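Local coordinates for long form salivary protein D7L1 (Culex quinquefasciatus, PDB 6V4C) that binds and sequesters ADP, ATP and related adenine compounds of the host response, inhibiting platelet aggregation and haemostasis and so modulating mosquito blood feeding, at residues A12-K17 with V53-M58; F27-K32 with G43-Y48; K32-S37 with N265-L270. One frame throughout, in Å; residues are numbered along the deposited sequence.

Interaction 1 of 3, residues A12-K17 with V53-M58. With ADP (adenosine-5'-diphosphate), chain B; EDO (1,2-ethanediol), chain J.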
# COMPACT_ATOMS: atom_id res chain seq x y z
N ALA A 12 4.45 4.36 1.77
CA ALA A 12 5.17 3.12 1.51
C ALA A 12 4.31 2.14 0.72
O ALA A 12 4.82 1.44 -0.17
CB ALA A 12 5.64 2.50 2.82
N PHE A 13 3.01 2.08 1.02
CA PHE A 13 2.12 1.24 0.24
C PHE A 13 2.09 1.66 -1.22
O PHE A 13 2.18 0.83 -2.13
CB PHE A 13 0.71 1.27 0.83
CG PHE A 13 -0.25 0.32 0.16
CD1 PHE A 13 -0.98 0.70 -0.96
CD2 PHE A 13 -0.42 -0.97 0.65
CE1 PHE A 13 -1.86 -0.17 -1.57
CE2 PHE A 13 -1.30 -1.85 0.04
CZ PHE A 13 -2.02 -1.45 -1.07
N GLU A 14 1.96 2.97 -1.48
CA GLU A 14 1.86 3.44 -2.86
C GLU A 14 3.19 3.30 -3.59
O GLU A 14 3.21 2.94 -4.77
CB GLU A 14 1.36 4.88 -2.89
CG GLU A 14 -0.02 5.07 -2.28
CD GLU A 14 -1.13 4.35 -3.03
OE1 GLU A 14 -0.95 4.04 -4.23
OE2 GLU A 14 -2.18 4.08 -2.41
N GLU A 15 4.30 3.56 -2.91
CA GLU A 15 5.61 3.41 -3.54
C GLU A 15 5.85 1.97 -3.98
O GLU A 15 6.28 1.72 -5.11
CB GLU A 15 6.72 3.86 -2.59
CG GLU A 15 8.12 3.71 -3.19
CD GLU A 15 9.23 3.78 -2.15
OE1 GLU A 15 10.00 4.76 -2.16
OE2 GLU A 15 9.32 2.85 -1.32
N ALA A 16 5.55 1.02 -3.09
CA ALA A 16 5.76 -0.39 -3.42
C ALA A 16 4.89 -0.83 -4.59
O ALA A 16 5.32 -1.62 -5.43
CB ALA A 16 5.48 -1.25 -2.19
N LYS A 17 3.65 -0.33 -4.65
CA LYS A 17 2.76 -0.68 -5.75
C LYS A 17 3.32 -0.19 -7.09
O LYS A 17 3.27 -0.92 -8.09
CB LYS A 17 1.37 -0.11 -5.50
CG LYS A 17 0.36 -0.48 -6.56
CD LYS A 17 -0.96 0.25 -6.32
CE LYS A 17 -1.91 0.06 -7.49
NZ LYS A 17 -3.22 0.71 -7.23
N VAL A 53 4.67 10.05 -8.65
CA VAL A 53 4.24 11.42 -8.36
C VAL A 53 2.72 11.55 -8.39
O VAL A 53 2.14 12.35 -7.65
CB VAL A 53 4.94 12.44 -9.28
CG1 VAL A 53 6.44 12.41 -9.05
CG2 VAL A 53 4.61 12.17 -10.74
N GLU A 54 2.05 10.77 -9.25
CA GLU A 54 0.59 10.77 -9.23
C GLU A 54 0.05 10.11 -7.97
O GLU A 54 -0.87 10.63 -7.32
CB GLU A 54 0.05 10.09 -10.49
CG GLU A 54 0.46 10.75 -11.79
CD GLU A 54 -0.14 10.08 -13.02
OE1 GLU A 54 -0.84 10.77 -13.79
OE2 GLU A 54 0.09 8.87 -13.21
N ALA A 55 0.63 8.97 -7.59
CA ALA A 55 0.18 8.26 -6.39
C ALA A 55 0.42 9.08 -5.13
O ALA A 55 -0.36 8.98 -4.17
CB ALA A 55 0.86 6.90 -6.29
N LEU A 56 1.48 9.88 -5.10
CA LEU A 56 1.78 10.71 -3.95
C LEU A 56 1.12 12.08 -4.02
O LEU A 56 1.38 12.93 -3.15
CB LEU A 56 3.30 10.86 -3.77
CG LEU A 56 4.09 9.56 -3.59
CD1 LEU A 56 5.49 9.86 -3.06
CD2 LEU A 56 3.36 8.60 -2.68
N GLY A 57 0.28 12.33 -5.02
CA GLY A 57 -0.40 13.60 -5.12
C GLY A 57 0.46 14.76 -5.56
O GLY A 57 0.07 15.91 -5.39
N MET A 58 1.64 14.49 -6.13
CA MET A 58 2.49 15.56 -6.63
C MET A 58 2.09 16.03 -8.01
O MET A 58 2.40 17.17 -8.38
CB MET A 58 3.95 15.11 -6.68
CG MET A 58 4.49 14.53 -5.39
SD MET A 58 6.24 14.12 -5.53
CE MET A 58 6.99 15.55 -4.76
PB ADP B . 14.86 0.40 6.05
O1B ADP B . 15.33 0.64 7.32
O2B ADP B . 15.82 -0.14 5.16
O3B ADP B . 14.27 1.52 5.50
PA ADP B . 13.98 -2.30 5.43
O1A ADP B . 14.48 -3.46 6.23
O2A ADP B . 14.74 -2.18 4.25
O3A ADP B . 14.03 -0.96 6.20
O5' ADP B . 12.51 -2.07 5.09
C5' ADP B . 12.05 -0.90 4.45
C4' ADP B . 10.74 -1.13 3.74
O4' ADP B . 9.64 -0.96 4.61
C3' ADP B . 10.32 -0.12 2.69
O3' ADP B . 10.87 -0.40 1.44
C2' ADP B . 8.80 -0.12 2.70
O2' ADP B . 8.31 -0.84 1.65
C1' ADP B . 8.47 -0.93 3.91
N9 ADP B . 7.48 -0.37 4.77
C8 ADP B . 7.53 0.84 5.31
N7 ADP B . 6.55 1.10 6.08
C5 ADP B . 5.78 0.01 6.05
C6 ADP B . 4.59 -0.34 6.67
N6 ADP B . 3.92 0.43 7.46
N1 ADP B . 4.08 -1.52 6.42
C2 ADP B . 4.71 -2.31 5.60
N3 ADP B . 5.82 -2.10 5.00
C4 ADP B . 6.34 -0.92 5.25
C1 EDO J . -3.43 -1.66 -4.73
O1 EDO J . -3.56 -2.89 -4.02
C2 EDO J . -4.72 -0.86 -4.65
O2 EDO J . -4.47 0.52 -4.34

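Interaction 2 of 3, residues F27-K32 with G43-Y48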
# COMPACT_ATOMS: atom_id res chain seq x y z
N PHE A 27 15.77 -6.59 -10.25
CA PHE A 27 15.85 -6.29 -8.83
C PHE A 27 16.90 -5.24 -8.51
O PHE A 27 16.74 -4.48 -7.55
CB PHE A 27 16.08 -7.58 -8.04
CG PHE A 27 15.05 -8.64 -8.34
CD1 PHE A 27 13.87 -8.70 -7.61
CD2 PHE A 27 15.26 -9.57 -9.35
CE1 PHE A 27 12.92 -9.67 -7.89
CE2 PHE A 27 14.31 -10.54 -9.63
CZ PHE A 27 13.14 -10.59 -8.90
N GLY A 28 17.98 -5.18 -9.30
CA GLY A 28 18.94 -4.11 -9.12
C GLY A 28 18.33 -2.75 -9.39
O GLY A 28 18.61 -1.78 -8.68
N LEU A 29 17.48 -2.65 -10.41
CA LEU A 29 16.75 -1.42 -10.66
C LEU A 29 15.76 -1.14 -9.53
O LEU A 29 15.58 0.02 -9.12
CB LEU A 29 16.03 -1.49 -12.00
CG LEU A 29 15.26 -0.24 -12.43
CD1 LEU A 29 16.18 0.96 -12.52
CD2 LEU A 29 14.56 -0.48 -13.77
N ALA A 30 15.11 -2.19 -9.01
CA ALA A 30 14.24 -2.01 -7.86
C ALA A 30 15.02 -1.52 -6.65
O ALA A 30 14.53 -0.68 -5.89
CB ALA A 30 13.52 -3.32 -7.54
N GLU A 31 16.25 -2.01 -6.47
CA GLU A 31 17.07 -1.55 -5.37
C GLU A 31 17.40 -0.07 -5.51
O GLU A 31 17.44 0.67 -4.51
CB GLU A 31 18.35 -2.38 -5.27
N LYS A 32 17.62 0.40 -6.74
CA LYS A 32 17.91 1.81 -6.95
C LYS A 32 16.70 2.68 -6.62
O LYS A 32 16.85 3.77 -6.05
CB LYS A 32 18.35 2.05 -8.40
CG LYS A 32 19.76 1.58 -8.72
N GLY A 43 16.13 2.41 -18.30
CA GLY A 43 14.97 2.38 -19.17
C GLY A 43 13.61 2.60 -18.53
O GLY A 43 12.87 3.50 -18.94
N LYS A 44 13.28 1.81 -17.51
CA LYS A 44 11.94 1.81 -16.94
C LYS A 44 11.70 2.94 -15.95
O LYS A 44 10.57 3.08 -15.47
CB LYS A 44 11.66 0.47 -16.26
CG LYS A 44 12.12 -0.75 -17.03
CD LYS A 44 12.20 -1.96 -16.10
CE LYS A 44 12.89 -3.15 -16.76
NZ LYS A 44 11.97 -3.91 -17.64
N THR A 45 12.72 3.73 -15.62
CA THR A 45 12.59 4.71 -14.54
C THR A 45 11.62 5.83 -14.89
O THR A 45 10.98 6.39 -14.00
CB THR A 45 13.97 5.27 -14.17
OG1 THR A 45 14.87 4.19 -13.91
CG2 THR A 45 13.88 6.16 -12.94
N ALA A 46 11.48 6.15 -16.18
CA ALA A 46 10.66 7.29 -16.58
C ALA A 46 9.21 7.11 -16.15
O ALA A 46 8.64 7.99 -15.49
CB ALA A 46 10.77 7.50 -18.09
N CYS A 47 8.59 5.99 -16.52
CA CYS A 47 7.19 5.77 -16.18
C CYS A 47 6.99 5.36 -14.72
O CYS A 47 5.86 5.42 -14.23
CB CYS A 47 6.54 4.75 -17.12
SG CYS A 47 6.35 5.32 -18.83
N TYR A 48 8.05 4.94 -14.03
CA TYR A 48 7.94 4.70 -12.60
C TYR A 48 7.75 6.01 -11.84
O TYR A 48 6.93 6.10 -10.93
CB TYR A 48 9.17 3.96 -12.08
CG TYR A 48 9.30 4.03 -10.57
CD1 TYR A 48 8.47 3.29 -9.75
CD2 TYR A 48 10.25 4.86 -9.97
CE1 TYR A 48 8.57 3.36 -8.37
CE2 TYR A 48 10.36 4.94 -8.59
CZ TYR A 48 9.51 4.18 -7.80
OH TYR A 48 9.62 4.25 -6.43

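Interaction 3 of 3, residues K32-S37 with N265-L270. With ADP (adenosine-5'-diphosphate), chain B.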
# COMPACT_ATOMS: atom_id res chain seq x y z
N LYS A 32 17.62 0.40 -6.74
CA LYS A 32 17.91 1.81 -6.95
C LYS A 32 16.70 2.68 -6.62
O LYS A 32 16.85 3.77 -6.05
CB LYS A 32 18.35 2.05 -8.40
CG LYS A 32 19.76 1.58 -8.72
N TRP A 33 15.50 2.21 -6.96
CA TRP A 33 14.30 2.99 -6.69
C TRP A 33 14.05 3.14 -5.19
O TRP A 33 13.66 4.22 -4.73
CB TRP A 33 13.09 2.36 -7.38
CG TRP A 33 13.16 2.44 -8.88
CD1 TRP A 33 14.06 3.16 -9.61
CD2 TRP A 33 12.30 1.79 -9.81
NE1 TRP A 33 13.81 2.99 -10.95
CE2 TRP A 33 12.73 2.15 -11.10
CE3 TRP A 33 11.20 0.93 -9.69
CZ2 TRP A 33 12.11 1.69 -12.26
CZ3 TRP A 33 10.58 0.47 -10.84
CH2 TRP A 33 11.04 0.85 -12.11
N MET A 34 14.27 2.07 -4.42
CA MET A 34 14.10 2.16 -2.97
C MET A 34 15.06 3.17 -2.37
O MET A 34 14.71 3.90 -1.43
CB MET A 34 14.29 0.79 -2.32
CG MET A 34 13.40 -0.30 -2.88
SD MET A 34 13.53 -1.84 -1.96
CE MET A 34 13.29 -3.04 -3.27
N LYS A 35 16.28 3.23 -2.90
CA LYS A 35 17.26 4.23 -2.48
C LYS A 35 17.00 5.60 -3.11
O LYS A 35 17.77 6.53 -2.85
CB LYS A 35 18.68 3.77 -2.82
CG LYS A 35 19.10 2.49 -2.12
N TRP A 36 15.96 5.72 -3.93
CA TRP A 36 15.64 6.97 -4.62
C TRP A 36 16.79 7.44 -5.51
O TRP A 36 17.08 8.64 -5.60
CB TRP A 36 15.16 8.07 -3.67
CG TRP A 36 13.68 8.04 -3.43
CD1 TRP A 36 12.94 6.96 -3.02
CD2 TRP A 36 12.76 9.13 -3.57
NE1 TRP A 36 11.62 7.32 -2.91
CE2 TRP A 36 11.48 8.64 -3.24
CE3 TRP A 36 12.89 10.47 -3.96
CZ2 TRP A 36 10.34 9.45 -3.27
CZ3 TRP A 36 11.76 11.26 -3.99
CH2 TRP A 36 10.50 10.75 -3.65
N SER A 37 17.46 6.49 -6.16
CA SER A 37 18.47 6.80 -7.17
C SER A 37 17.78 6.81 -8.53
O SER A 37 17.90 5.89 -9.34
CB SER A 37 19.61 5.78 -7.12
N ASN A 265 5.99 -6.10 5.24
CA ASN A 265 6.98 -5.25 4.59
C ASN A 265 6.61 -5.18 3.12
O ASN A 265 6.78 -6.15 2.39
CB ASN A 265 8.39 -5.82 4.78
CG ASN A 265 9.47 -4.87 4.30
OD1 ASN A 265 9.35 -4.26 3.24
ND2 ASN A 265 10.52 -4.73 5.09
N TYR A 266 6.11 -4.01 2.69
CA TYR A 266 5.52 -3.89 1.36
C TYR A 266 6.53 -4.13 0.23
O TYR A 266 6.11 -4.36 -0.90
CB TYR A 266 4.85 -2.52 1.20
CG TYR A 266 3.70 -2.29 2.14
CD1 TYR A 266 2.82 -3.33 2.47
CD2 TYR A 266 3.48 -1.05 2.72
CE1 TYR A 266 1.76 -3.13 3.33
CE2 TYR A 266 2.42 -0.84 3.58
CZ TYR A 266 1.56 -1.88 3.89
OH TYR A 266 0.51 -1.68 4.75
N SER A 267 7.83 -4.08 0.52
CA SER A 267 8.86 -4.35 -0.47
C SER A 267 9.15 -5.84 -0.64
O SER A 267 10.13 -6.19 -1.31
CB SER A 267 10.16 -3.63 -0.09
OG SER A 267 9.92 -2.27 0.19
N TYR A 268 8.31 -6.70 -0.05
CA TYR A 268 8.59 -8.14 0.01
C TYR A 268 8.88 -8.72 -1.37
O TYR A 268 9.92 -9.37 -1.57
CB TYR A 268 7.40 -8.84 0.66
CG TYR A 268 7.61 -10.29 1.03
CD1 TYR A 268 8.22 -10.65 2.22
CD2 TYR A 268 7.16 -11.31 0.19
CE1 TYR A 268 8.40 -11.98 2.56
CE2 TYR A 268 7.34 -12.64 0.53
CZ TYR A 268 7.96 -12.97 1.71
OH TYR A 268 8.13 -14.29 2.05
N ARG A 269 7.98 -8.50 -2.33
CA ARG A 269 8.15 -9.10 -3.65
C ARG A 269 9.26 -8.47 -4.47
O ARG A 269 9.63 -9.02 -5.51
CB ARG A 269 6.83 -9.05 -4.42
CG ARG A 269 5.75 -9.94 -3.85
CD ARG A 269 4.44 -9.73 -4.58
NE ARG A 269 4.44 -10.32 -5.91
CZ ARG A 269 3.58 -10.00 -6.87
NH1 ARG A 269 2.66 -9.07 -6.65
NH2 ARG A 269 3.65 -10.59 -8.05
N LEU A 270 9.82 -7.34 -4.02
CA LEU A 270 10.87 -6.67 -4.77
C LEU A 270 12.27 -7.14 -4.40
O LEU A 270 13.22 -6.81 -5.12
CB LEU A 270 10.74 -5.15 -4.60
CG LEU A 270 9.39 -4.60 -5.06
CD1 LEU A 270 9.15 -3.22 -4.48
CD2 LEU A 270 9.31 -4.57 -6.58
PB ADP B . 14.86 0.40 6.05
O1B ADP B . 15.33 0.64 7.32
O2B ADP B . 15.82 -0.14 5.16
O3B ADP B . 14.27 1.52 5.50
PA ADP B . 13.98 -2.30 5.43
O1A ADP B . 14.48 -3.46 6.23
O2A ADP B . 14.74 -2.18 4.25
O3A ADP B . 14.03 -0.96 6.20
O5' ADP B . 12.51 -2.07 5.09
C5' ADP B . 12.05 -0.90 4.45
C4' ADP B . 10.74 -1.13 3.74
O4' ADP B . 9.64 -0.96 4.61
C3' ADP B . 10.32 -0.12 2.69
O3' ADP B . 10.87 -0.40 1.44
C2' ADP B . 8.80 -0.12 2.70
O2' ADP B . 8.31 -0.84 1.65
C1' ADP B . 8.47 -0.93 3.91
N9 ADP B . 7.48 -0.37 4.77
C8 ADP B . 7.53 0.84 5.31
N7 ADP B . 6.55 1.10 6.08
C5 ADP B . 5.78 0.01 6.05
C6 ADP B . 4.59 -0.34 6.67
N6 ADP B . 3.92 0.43 7.46
N1 ADP B . 4.08 -1.52 6.42
C2 ADP B . 4.71 -2.31 5.60
N3 ADP B . 5.82 -2.10 5.00
C4 ADP B . 6.34 -0.92 5.25

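Interaction 1 of 3, residues A12-K17 with V53-M58
Glu14 lies over the methyl group of Ala55 with both ends of its side chain. Its CB and its carboxylate oxygen OE1 each stand 4.0 Å from Ala55 CB. The contact joins helix 8-22 to the C-terminal end of helix 45-55, within the first odorant-binding-protein-like (PBP/GOBP) unit of this two-unit D7 protein. The small Ala55 side chain lets the backbones come close, with Glu14 CA 6.2 Å from Ala55 CA. A bend at chi2 (-64°) turns the Glu14 carboxylate so that OE1 reaches the same methyl as CB.

Leu56 adds the second apolar contact. Its CD2 branch reaches to 4.2 Å from Glu14 CB, while CD1 stays farther from that atom. The contact is small, at 120 Å², and no hydrogen bond or salt bridge crosses it. It rests on van der Waals packing.

Helix 45-55 ends here in a Schellman motif. Gly57 takes a positive phi of 74°, and Met58 N bonds back to Val53 O while Gly57 N bonds to Glu54 O. The turn carries the chain away just after Leu56. Met58 then packs on Phe111 of helix 104-117.

Other faces of segment 12-17 serve other partners. Phe13 meets Tyr266 edge-to-face and makes a cation-pi contact with Arg192. Lys17, extended along its whole chain, reaches a 1,2-ethanediol that probably came from the crystallisation liquor and makes a weak hydrogen bond to it. On the nucleotide side, Ala12 belongs to the ADP pocket, and its CB touches the adenine at C8, 3.5 Å away.

Interaction 2 of 3, residues F27-K32 with G43-Y48
Leu29 points from helix 27-34 toward segment 43-48 and splits its two methyl groups between two neighbours. CD2 lies against the aliphatic part of Lys44, 3.6 Å from Lys44 CD and 3.9 Å from Lys44 CB. CD1 turns to Thr45 and stands 3.8 Å from Thr45 OG1. With chi1 at -178°, CG of Leu29 swings opposite the backbone N and carries the fork out to segment 43-48. Both partners cross the leucine at a slant.

The first part of Lys44 runs past Leu29, with CB, CG and CD along the CD2 methyl. Its ammonium end diverges, turned aside by chi4 (-81°). Thr45 presents its hydroxyl, not its methyl, to Leu29. That hydroxyl also makes weak hydrogen bonds with the Asp42 carbonyl and with Trp33 NE1.

The contact closes the short connection between helix 27-34 and helix 45-55 in the first PBP/GOBP unit, away from the ADP site. Close by, Tyr48 stacks on Trp33, and Cys47 forms a disulfide with Cys104 that ties helix 45-55 to helix 104-117.

No hydrogen bond spans the two segments. The contact is van der Waals in kind: hydrocarbon against hydrocarbon at Lys44, and a methyl against a hydroxyl oxygen at Thr45.

Interaction 3 of 3, residues K32-S37 with N265-L270
Met34 CE packs against Leu270 CB at 3.6 Å, with the two side chains set at a slant. The sulfur lies farther back along the same chain, and Met34 SD is 4.2 Å from Ser267 OG. The methionine thus reaches from the end of helix 27-34 to two residues of the 265-270 loop. A bend at chi3 (-146°) carries its methyl to Leu270. Both Met34 and Leu270 also touch Met19 of helix 8-22.

Ser267 faces ADP as well. Ser267 OG is modelled 2.4 Å from ADP O3', shorter than a normal hydrogen bond, so the exact length is doubtful. The backbone N of Tyr266 donates to adenine N3 over 3.0 Å. The pyrimidine edge of the adenine lies over one face of the Tyr266 ring, with ADP C2 above the ring centre, 3.3 Å from its plane. Asn265 ND2 adds a weak hydrogen bond to O5'.

These groups are set by the turn that carries them. Asn265 to Tyr268 form a type I beta turn, and Asn265 OD1 accepts from Ser267 N in an Asx turn, with the donor in the carbonyl plane and an N-H...O angle of 150°. The amide of Asn265 therefore braces the turn through OD1 while ND2 faces the nucleotide. The loop follows helix 249-263, so the contact brings the far part of the chain onto the first PBP/GOBP unit, and ADP sits beside this junction.

Farther out, Tyr266 OH is hydrogen-bonded to Glu9. Past Met34 the helix ends in a Schellman motif. There Trp36 has positive phi, and Trp36 N bonds back to Trp33 O while Ser37 N bonds to Lys32 O.

Helix 8-22 connects all three contacts. Interactions 1 and 3 both touch ADP, with centres 12 Å apart. Ala16 CB lies 3.4 Å from Tyr266 O, so the helix backs the loop that holds the nucleotide. Glu15 OE1, 3.1 Å from Trp36 NE1, probably bonds the same helix to the turn that ends helix 27-34. The centre of interaction 2 lies 15 Å from that of interaction 1 but 10 Å from that of interaction 3. It is away from the ADP site, yet Glu15 CG packs on Tyr48 OH at 3.6 Å. Interactions 2 and 3 share Lys32 and helix 27-34, and Phe27 CD1 comes to 3.2 Å from Leu270 O.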